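Local coordinates for ecdysteroid-phosphate phosphatase (Bombyx mori, PDB 3C7T), which releases active ecdysteroids from their inactive 22-phosphates, with high activity towards ecdysone 22-phosphate, and also acts as a protein tyrosine phosphatase, at residues 82-87 with 181-186. Numbering follows the deposited sequence.
Sequences IKHVYA and EKDGGN
The backbone oxygen of N186 takes two amide hydrogens from the segment 82-87, one from K83 N at 3.1 Å and one from H84 N at 3.1 Å, so that two successive N-H groups converge on one acceptor. I82 CG2 merely touches the same oxygen; I82 starts away from the loop, and its side chain packs on F100 and L104 of helix 91-104. The close-packed part lies between H84 and G185. CG of H84 is anti to its carbonyl carbon (chi1 -51°), and the ring presents CE1 to G185 CA at 3.6 Å; a side chain at G185 would collide with this ring and with K83 CB. H84 NE2 reaches D183 OD2 at 3.2 Å, within the ring plane but from above the carboxylate, the two planes standing 82° apart. An alanine in place of H84 would probably leave D183 OD2 without this donor and open a gap beside G185. Towards solvent the contact is loose in its charge pairing: K83 crosses D183 at about a right angle with CE 3.0 Å from OD2, yet its chain bends at the end and leaves NZ 4.3 Å from D183 OD2, too far for a salt bridge. N186 OD1 accepts from W6 N of strand 5-11, and ND2 donates to S81 O. The paired backbones lead into the parallel strands 84-87 and 187-191, adjacent inner strands in the central sheet of the histidine phosphatase (phosphoglycerate mutase-like) fold, here where both begin; the tungstate pocket lies at the far, C-terminal ends of strands 5-11 and 187-191.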
ATOM      1  N   ILE A  82     -13.430  17.600   7.734  1.00 28.19           N
ATOM      2  CA  ILE A  82     -13.442  18.277   6.445  1.00 28.72           C
ATOM      3  C   ILE A  82     -14.900  18.368   5.986  1.00 28.67           C
ATOM      4  O   ILE A  82     -15.686  17.418   6.126  1.00 28.96           O
ATOM      5  CB  ILE A  82     -12.513  17.590   5.365  1.00 29.11           C
ATOM      6  CG1 ILE A  82     -11.034  17.881   5.635  1.00 30.19           C
ATOM      7  CG2 ILE A  82     -12.750  18.139   3.975  1.00 29.20           C
ATOM      8  CD1 ILE A  82     -10.381  16.904   6.524  1.00 33.59           C
ATOM      9  N   LYS A  83     -15.275  19.516   5.453  1.00 28.24           N
ATOM     10  CA  LYS A  83     -16.644  19.679   5.011  1.00 27.64           C
ATOM     11  C   LYS A  83     -16.716  19.872   3.516  1.00 27.16           C
ATOM     12  O   LYS A  83     -17.681  19.450   2.874  1.00 26.64           O
ATOM     13  CB  LYS A  83     -17.268  20.873   5.740  1.00 28.06           C
ATOM     14  CG  LYS A  83     -18.745  21.077   5.465  1.00 31.05           C
ATOM     15  CD  LYS A  83     -19.370  21.920   6.566  1.00 35.44           C
ATOM     16  CE  LYS A  83     -20.850  22.205   6.296  1.00 39.16           C
ATOM     17  NZ  LYS A  83     -21.617  20.963   5.994  1.00 40.78           N
ATOM     18  N   HIS A  84     -15.689  20.512   2.963  1.00 25.90           N
ATOM     19  CA  HIS A  84     -15.734  20.974   1.576  1.00 25.34           C
ATOM     20  C   HIS A  84     -14.589  20.338   0.796  1.00 24.90           C
ATOM     21  O   HIS A  84     -13.422  20.637   1.057  1.00 24.30           O
ATOM     22  CB  HIS A  84     -15.642  22.494   1.526  1.00 25.40           C
ATOM     23  CG  HIS A  84     -16.625  23.179   2.422  1.00 26.91           C
ATOM     24  ND1 HIS A  84     -16.257  23.787   3.605  1.00 29.59           N
ATOM     25  CD2 HIS A  84     -17.968  23.328   2.326  1.00 27.39           C
ATOM     26  CE1 HIS A  84     -17.328  24.310   4.183  1.00 27.20           C
ATOM     27  NE2 HIS A  84     -18.378  24.042   3.427  1.00 28.90           N
ATOM     28  N   VAL A  85     -14.954  19.460  -0.136  1.00 23.78           N
ATOM     29  CA  VAL A  85     -13.995  18.622  -0.861  1.00 23.52           C
ATOM     30  C   VAL A  85     -14.131  18.902  -2.357  1.00 23.36           C
ATOM     31  O   VAL A  85     -15.214  18.730  -2.944  1.00 23.67           O
ATOM     32  CB  VAL A  85     -14.215  17.117  -0.563  1.00 23.25           C
ATOM     33  CG1 VAL A  85     -13.248  16.246  -1.361  1.00 22.81           C
ATOM     34  CG2 VAL A  85     -14.070  16.832   0.934  1.00 23.58           C
ATOM     35  N   TYR A  86     -13.037  19.385  -2.940  1.00 23.28           N
ATOM     36  CA  TYR A  86     -12.971  19.720  -4.371  1.00 23.09           C
ATOM     37  C   TYR A  86     -11.908  18.842  -5.024  1.00 22.84           C
ATOM     38  O   TYR A  86     -10.818  18.687  -4.474  1.00 23.82           O
ATOM     39  CB  TYR A  86     -12.629  21.204  -4.569  1.00 23.39           C
ATOM     40  CG  TYR A  86     -13.621  22.136  -3.901  1.00 24.91           C
ATOM     41  CD1 TYR A  86     -13.508  22.435  -2.543  1.00 25.41           C
ATOM     42  CD2 TYR A  86     -14.679  22.702  -4.622  1.00 26.20           C
ATOM     43  CE1 TYR A  86     -14.425  23.292  -1.917  1.00 26.03           C
ATOM     44  CE2 TYR A  86     -15.601  23.571  -4.008  1.00 26.51           C
ATOM     45  CZ  TYR A  86     -15.465  23.848  -2.654  1.00 26.63           C
ATOM     46  OH  TYR A  86     -16.351  24.680  -2.016  1.00 28.23           O
ATOM     47  N   ALA A  87     -12.230  18.274  -6.184  1.00 21.92           N
ATOM     48  CA  ALA A  87     -11.306  17.394  -6.888  1.00 21.31           C
ATOM     49  C   ALA A  87     -11.200  17.770  -8.352  1.00 21.65           C
ATOM     50  O   ALA A  87     -12.200  18.112  -8.992  1.00 22.00           O
ATOM     51  CB  ALA A  87     -11.734  15.960  -6.757  1.00 20.30           C
ATOM     52  N   GLU A 181     -16.466  30.658   3.628  1.00 35.89           N
ATOM     53  CA  GLU A 181     -16.012  31.453   4.769  1.00 37.38           C
ATOM     54  C   GLU A 181     -17.101  31.567   5.847  1.00 37.86           C
ATOM     55  O   GLU A 181     -16.825  31.345   7.033  1.00 37.82           O
ATOM     56  CB  GLU A 181     -15.543  32.838   4.306  1.00 37.90           C
ATOM     57  CG  GLU A 181     -14.681  33.589   5.324  1.00 40.05           C
ATOM     58  CD  GLU A 181     -14.262  34.975   4.842  1.00 43.38           C
ATOM     59  OE1 GLU A 181     -13.895  35.124   3.656  1.00 44.30           O
ATOM     60  OE2 GLU A 181     -14.299  35.931   5.653  1.00 46.04           O
ATOM     61  N   LYS A 182     -18.328  31.887   5.424  1.00 38.43           N
ATOM     62  CA  LYS A 182     -19.484  32.013   6.332  1.00 38.98           C
ATOM     63  C   LYS A 182     -19.717  30.717   7.116  1.00 39.24           C
ATOM     64  O   LYS A 182     -19.824  30.736   8.350  1.00 39.32           O
ATOM     65  CB  LYS A 182     -20.742  32.373   5.540  1.00 39.22           C
ATOM     66  CG  LYS A 182     -21.882  32.969   6.364  1.00 40.57           C
ATOM     67  CD  LYS A 182     -23.042  33.364   5.455  1.00 43.60           C
ATOM     68  CE  LYS A 182     -24.116  34.182   6.186  1.00 44.48           C
ATOM     69  NZ  LYS A 182     -24.868  33.358   7.173  1.00 46.22           N
ATOM     70  N   ASP A 183     -19.793  29.604   6.382  1.00 39.18           N
ATOM     71  CA  ASP A 183     -19.892  28.257   6.949  1.00 39.04           C
ATOM     72  C   ASP A 183     -18.706  27.952   7.868  1.00 38.30           C
ATOM     73  O   ASP A 183     -18.875  27.388   8.958  1.00 38.30           O
ATOM     74  CB  ASP A 183     -19.917  27.239   5.799  1.00 39.58           C
ATOM     75  CG  ASP A 183     -20.418  25.849   6.223  1.00 41.39           C
ATOM     76  OD1 ASP A 183     -20.480  25.525   7.436  1.00 41.48           O
ATOM     77  OD2 ASP A 183     -20.749  25.068   5.302  1.00 43.48           O
ATOM     78  N   GLY A 184     -17.506  28.299   7.405  1.00 37.26           N
ATOM     79  CA  GLY A 184     -16.276  28.148   8.197  1.00 35.51           C
ATOM     80  C   GLY A 184     -15.752  26.728   8.318  1.00 34.45           C
ATOM     81  O   GLY A 184     -14.905  26.443   9.176  1.00 34.37           O
ATOM     82  N   GLY A 185     -16.256  25.837   7.473  1.00 33.02           N
ATOM     83  CA  GLY A 185     -15.761  24.461   7.441  1.00 30.87           C
ATOM     84  C   GLY A 185     -14.399  24.351   6.759  1.00 29.51           C
ATOM     85  O   GLY A 185     -14.023  25.230   5.973  1.00 29.51           O
ATOM     86  N   ASN A 186     -13.677  23.270   7.076  1.00 27.90           N
ATOM     87  CA  ASN A 186     -12.360  22.969   6.494  1.00 26.49           C
ATOM     88  C   ASN A 186     -12.491  22.538   5.040  1.00 25.41           C
ATOM     89  O   ASN A 186     -13.505  21.958   4.645  1.00 25.46           O
ATOM     90  CB  ASN A 186     -11.595  21.925   7.342  1.00 26.58           C
ATOM     91  CG  ASN A 186     -11.259  22.437   8.752  1.00 26.31           C
ATOM     92  OD1 ASN A 186     -11.000  23.625   8.952  1.00 25.93           O
ATOM     93  ND2 ASN A 186     -11.261  21.537   9.728  1.00 26.94           N
TER